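Local coordinates for Cyclo(L-leucyl-L-leucyl) synthase (Staphylococcus haemolyticus, PDB 6EZ3), which catalyses the ATP-independent condensation of two leucyl-tRNAs into the cyclic dipeptide cyclo(L-Leu-L-Leu), at residues Q128-M142 with E200-L212. Sequence-based numbering, arbitrary orientation.
Sequences QFNTDSNFKNSCLKM and ELGTNIINDQFNL
Helix 200-206, whose E200 and L201 probably belong to the substrate-binding site, packs nearly antiparallel to the 133-142 part of helix 133-149, their axes inclined at 155° and 10.0 Å apart at closest approach. L201 is a knob among F135, S138, C139 and M142: its branched end sends CD1 to M142 CG (3.7 Å) and CD2 to F135 CE1 (3.9 Å). The unbranched chain of M142 folds over L201, taking CE to E200 CB (3.7 Å). Past a Schellman motif with D208 at C', the loop returns F210 to the interface, where small S138 lets its ring come close, OG near the ring edge. The edge of F135 points at the face of F210 in a T-shaped pair, centroids 5.4 Å apart and planes at 69°. With CG anti to the backbone N (chi1 173°), the F135 ring sits between C139 SG over one face and L212 CD1, in CH-pi contact with the other, 3.8 Å from the centroid. Polar groups border this centre: K141 NZ and E200 OE1 form a salt bridge (3.4 Å), and N211 ND2 donates a bent bond to Q128 OE1 (3.1 Å) from above the carbonyl plane. D132, just before helix 133-149, is its N-cap, the short carboxylate's OD2 accepting from F135 N. Helix 116-131 adjoins this core, I125 touching F135 and L212; helix 162-175 meets F129 and L140, and M142 approaches its V172, probably substrate-binding.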
# COMPACT_ATOMS: atom_id res chain seq x y z
N GLN A 128 6.39 -6.31 17.28
CA GLN A 128 7.66 -6.63 16.60
C GLN A 128 8.51 -5.37 16.39
O GLN A 128 9.72 -5.40 16.59
CB GLN A 128 7.40 -7.35 15.27
CG GLN A 128 7.81 -8.81 15.26
CD GLN A 128 7.24 -9.57 16.42
OE1 GLN A 128 7.97 -10.02 17.29
NE2 GLN A 128 5.92 -9.71 16.48
N PHE A 129 7.87 -4.25 16.05
CA PHE A 129 8.58 -3.00 15.84
C PHE A 129 9.32 -2.55 17.10
O PHE A 129 10.43 -2.02 17.00
CB PHE A 129 7.62 -1.93 15.33
CG PHE A 129 8.28 -0.61 15.04
CD1 PHE A 129 8.30 0.40 16.00
CD2 PHE A 129 8.88 -0.37 13.81
CE1 PHE A 129 8.92 1.63 15.74
CE2 PHE A 129 9.48 0.87 13.54
CZ PHE A 129 9.49 1.86 14.51
N ASN A 130 8.71 -2.78 18.28
CA ASN A 130 9.29 -2.42 19.57
C ASN A 130 10.28 -3.50 20.11
O ASN A 130 11.35 -3.15 20.61
CB ASN A 130 8.19 -2.10 20.56
CG ASN A 130 7.27 -0.96 20.12
OD1 ASN A 130 7.71 0.12 19.68
ND2 ASN A 130 5.96 -1.15 20.31
N THR A 131 9.93 -4.78 19.96
CA THR A 131 10.77 -5.90 20.40
C THR A 131 11.93 -6.14 19.42
O THR A 131 13.06 -5.82 19.77
CB THR A 131 9.93 -7.16 20.71
OG1 THR A 131 9.29 -7.62 19.53
CG2 THR A 131 8.89 -6.92 21.81
N ASP A 132 11.66 -6.67 18.20
CA ASP A 132 12.66 -6.94 17.14
C ASP A 132 13.33 -5.66 16.62
O ASP A 132 12.68 -4.78 16.05
CB ASP A 132 12.06 -7.76 15.97
CG ASP A 132 13.08 -8.48 15.09
OD1 ASP A 132 12.81 -9.64 14.70
OD2 ASP A 132 14.13 -7.88 14.78
N SER A 133 14.64 -5.56 16.85
CA SER A 133 15.50 -4.43 16.50
C SER A 133 15.77 -4.36 15.01
O SER A 133 15.87 -3.27 14.45
CB SER A 133 16.83 -4.52 17.25
OG SER A 133 16.71 -5.17 18.52
N ASN A 134 15.91 -5.55 14.39
CA ASN A 134 16.17 -5.71 12.96
C ASN A 134 14.97 -5.20 12.14
O ASN A 134 15.15 -4.45 11.18
CB ASN A 134 16.53 -7.18 12.65
CG ASN A 134 16.73 -7.52 11.19
OD1 ASN A 134 17.24 -6.72 10.39
ND2 ASN A 134 16.37 -8.75 10.81
N PHE A 135 13.74 -5.58 12.57
CA PHE A 135 12.50 -5.18 11.94
C PHE A 135 12.33 -3.68 12.02
O PHE A 135 12.05 -3.06 10.99
CB PHE A 135 11.31 -5.92 12.56
CG PHE A 135 9.96 -5.45 12.07
CD1 PHE A 135 9.53 -5.73 10.78
CD2 PHE A 135 9.11 -4.75 12.92
CE1 PHE A 135 8.28 -5.29 10.34
CE2 PHE A 135 7.86 -4.32 12.47
CZ PHE A 135 7.46 -4.60 11.19
N LYS A 136 12.60 -3.08 13.22
CA LYS A 136 12.54 -1.63 13.42
C LYS A 136 13.40 -0.91 12.37
O LYS A 136 12.90 -0.01 11.69
CB LYS A 136 12.96 -1.24 14.84
CG LYS A 136 12.83 0.27 15.11
CD LYS A 136 12.61 0.57 16.60
CE LYS A 136 12.54 2.05 16.89
NZ LYS A 136 12.23 2.34 18.32
N ASN A 137 14.65 -1.37 12.17
CA ASN A 137 15.57 -0.84 11.17
C ASN A 137 14.99 -0.94 9.75
O ASN A 137 14.96 0.06 9.03
CB ASN A 137 16.94 -1.54 11.25
CG ASN A 137 17.87 -1.29 10.07
OD1 ASN A 137 18.39 -0.18 9.86
ND2 ASN A 137 18.09 -2.33 9.27
N SER A 138 14.48 -2.15 9.38
CA SER A 138 13.88 -2.43 8.08
C SER A 138 12.74 -1.45 7.80
O SER A 138 12.65 -0.90 6.69
CB SER A 138 13.42 -3.88 7.98
OG SER A 138 14.43 -4.72 7.45
N CYS A 139 11.92 -1.15 8.83
CA CYS A 139 10.82 -0.19 8.73
C CYS A 139 11.35 1.22 8.44
O CYS A 139 10.80 1.90 7.56
CB CYS A 139 9.96 -0.20 9.99
SG CYS A 139 9.00 -1.71 10.21
N LEU A 140 12.39 1.65 9.19
CA LEU A 140 12.98 2.98 9.07
C LEU A 140 13.63 3.21 7.70
O LEU A 140 13.58 4.33 7.18
CB LEU A 140 13.96 3.25 10.23
CG LEU A 140 13.42 3.04 11.66
CD1 LEU A 140 14.53 2.71 12.63
CD2 LEU A 140 12.64 4.23 12.15
N LYS A 141 14.16 2.14 7.08
CA LYS A 141 14.72 2.15 5.72
C LYS A 141 13.57 2.49 4.74
O LYS A 141 13.75 3.33 3.85
CB LYS A 141 15.29 0.78 5.37
CG LYS A 141 16.62 0.47 6.03
CD LYS A 141 17.20 -0.83 5.48
CE LYS A 141 18.42 -0.63 4.61
NZ LYS A 141 18.54 -1.69 3.59
N MET A 142 12.39 1.86 4.93
CA MET A 142 11.20 2.09 4.11
C MET A 142 10.69 3.53 4.33
O MET A 142 10.34 4.20 3.36
CB MET A 142 10.07 1.06 4.38
CG MET A 142 10.48 -0.43 4.31
SD MET A 142 11.16 -1.08 2.74
CE MET A 142 12.99 -1.17 3.16
N GLU A 200 11.45 -4.19 -0.33
CA GLU A 200 12.60 -4.73 0.41
C GLU A 200 12.22 -5.37 1.73
O GLU A 200 12.78 -6.41 2.07
CB GLU A 200 13.70 -3.67 0.58
CG GLU A 200 15.02 -4.22 1.10
CD GLU A 200 16.24 -3.32 0.99
OE1 GLU A 200 17.36 -3.83 1.26
OE2 GLU A 200 16.09 -2.13 0.65
N LEU A 201 11.26 -4.77 2.47
CA LEU A 201 10.79 -5.30 3.76
C LEU A 201 10.16 -6.67 3.51
O LEU A 201 10.42 -7.63 4.24
CB LEU A 201 9.73 -4.35 4.37
CG LEU A 201 9.69 -4.20 5.88
CD1 LEU A 201 8.74 -3.09 6.29
CD2 LEU A 201 9.31 -5.47 6.60
N GLY A 202 9.38 -6.74 2.45
CA GLY A 202 8.68 -7.94 2.04
C GLY A 202 9.61 -9.07 1.73
O GLY A 202 9.30 -10.21 2.07
N THR A 203 10.75 -8.75 1.08
CA THR A 203 11.78 -9.73 0.69
C THR A 203 12.25 -10.41 1.95
O THR A 203 12.25 -11.64 2.03
CB THR A 203 12.90 -9.06 -0.10
OG1 THR A 203 12.37 -8.52 -1.32
CG2 THR A 203 14.06 -9.99 -0.40
N ASN A 204 12.54 -9.59 2.98
CA ASN A 204 13.01 -10.02 4.29
C ASN A 204 11.94 -10.79 5.08
O ASN A 204 12.28 -11.73 5.78
CB ASN A 204 13.56 -8.82 5.06
CG ASN A 204 14.76 -8.18 4.40
OD1 ASN A 204 15.71 -8.87 3.97
ND2 ASN A 204 14.78 -6.85 4.34
N ILE A 205 10.65 -10.42 4.91
CA ILE A 205 9.52 -11.10 5.56
C ILE A 205 9.47 -12.54 5.05
O ILE A 205 9.41 -13.49 5.83
CB ILE A 205 8.19 -10.32 5.32
CG1 ILE A 205 8.12 -9.05 6.20
CG2 ILE A 205 6.95 -11.21 5.52
CD1 ILE A 205 7.17 -7.98 5.69
N ILE A 206 9.57 -12.68 3.73
CA ILE A 206 9.54 -13.89 2.91
C ILE A 206 10.75 -14.78 3.18
O ILE A 206 10.62 -16.00 3.06
CB ILE A 206 9.36 -13.42 1.41
CG1 ILE A 206 7.92 -13.58 0.98
CG2 ILE A 206 10.33 -14.01 0.40
CD1 ILE A 206 6.90 -12.73 1.67
N ASN A 207 11.91 -14.20 3.57
CA ASN A 207 13.12 -14.96 3.90
C ASN A 207 13.17 -15.23 5.41
O ASN A 207 14.25 -15.36 5.99
CB ASN A 207 14.39 -14.22 3.42
CG ASN A 207 14.48 -13.93 1.95
OD1 ASN A 207 14.04 -14.70 1.08
ND2 ASN A 207 15.10 -12.82 1.63
N ASP A 208 11.98 -15.29 6.05
CA ASP A 208 11.70 -15.53 7.48
C ASP A 208 12.68 -14.81 8.40
O ASP A 208 13.20 -15.41 9.34
CB ASP A 208 11.63 -17.05 7.77
CG ASP A 208 10.67 -17.79 6.85
OD1 ASP A 208 9.44 -17.69 7.07
OD2 ASP A 208 11.16 -18.46 5.90
N GLN A 209 12.94 -13.53 8.13
CA GLN A 209 13.89 -12.77 8.92
C GLN A 209 13.26 -12.10 10.13
O GLN A 209 13.97 -11.58 10.99
CB GLN A 209 14.68 -11.78 8.04
CG GLN A 209 15.81 -12.47 7.28
CD GLN A 209 16.78 -11.51 6.67
OE1 GLN A 209 17.24 -10.55 7.31
NE2 GLN A 209 17.17 -11.77 5.44
N PHE A 210 11.91 -12.14 10.21
CA PHE A 210 11.17 -11.58 11.34
C PHE A 210 10.10 -12.54 11.86
O PHE A 210 9.84 -13.58 11.25
CB PHE A 210 10.53 -10.22 10.99
CG PHE A 210 11.31 -9.33 10.06
CD1 PHE A 210 12.49 -8.72 10.47
CD2 PHE A 210 10.84 -9.06 8.78
CE1 PHE A 210 13.21 -7.89 9.60
CE2 PHE A 210 11.54 -8.21 7.92
CZ PHE A 210 12.71 -7.63 8.34
N ASN A 211 9.47 -12.16 12.99
CA ASN A 211 8.40 -12.93 13.65
C ASN A 211 7.01 -12.63 13.06
O ASN A 211 6.00 -12.83 13.72
CB ASN A 211 8.41 -12.68 15.17
CG ASN A 211 9.78 -12.88 15.81
OD1 ASN A 211 10.34 -13.99 15.79
ND2 ASN A 211 10.36 -11.80 16.34
N LEU A 212 7.00 -12.13 11.81
CA LEU A 212 5.82 -11.79 11.00
C LEU A 212 5.84 -12.64 9.73
O LEU A 212 6.91 -12.99 9.23
CB LEU A 212 5.80 -10.31 10.62
CG LEU A 212 5.69 -9.31 11.76
CD1 LEU A 212 6.34 -8.02 11.37
CD2 LEU A 212 4.26 -9.07 12.12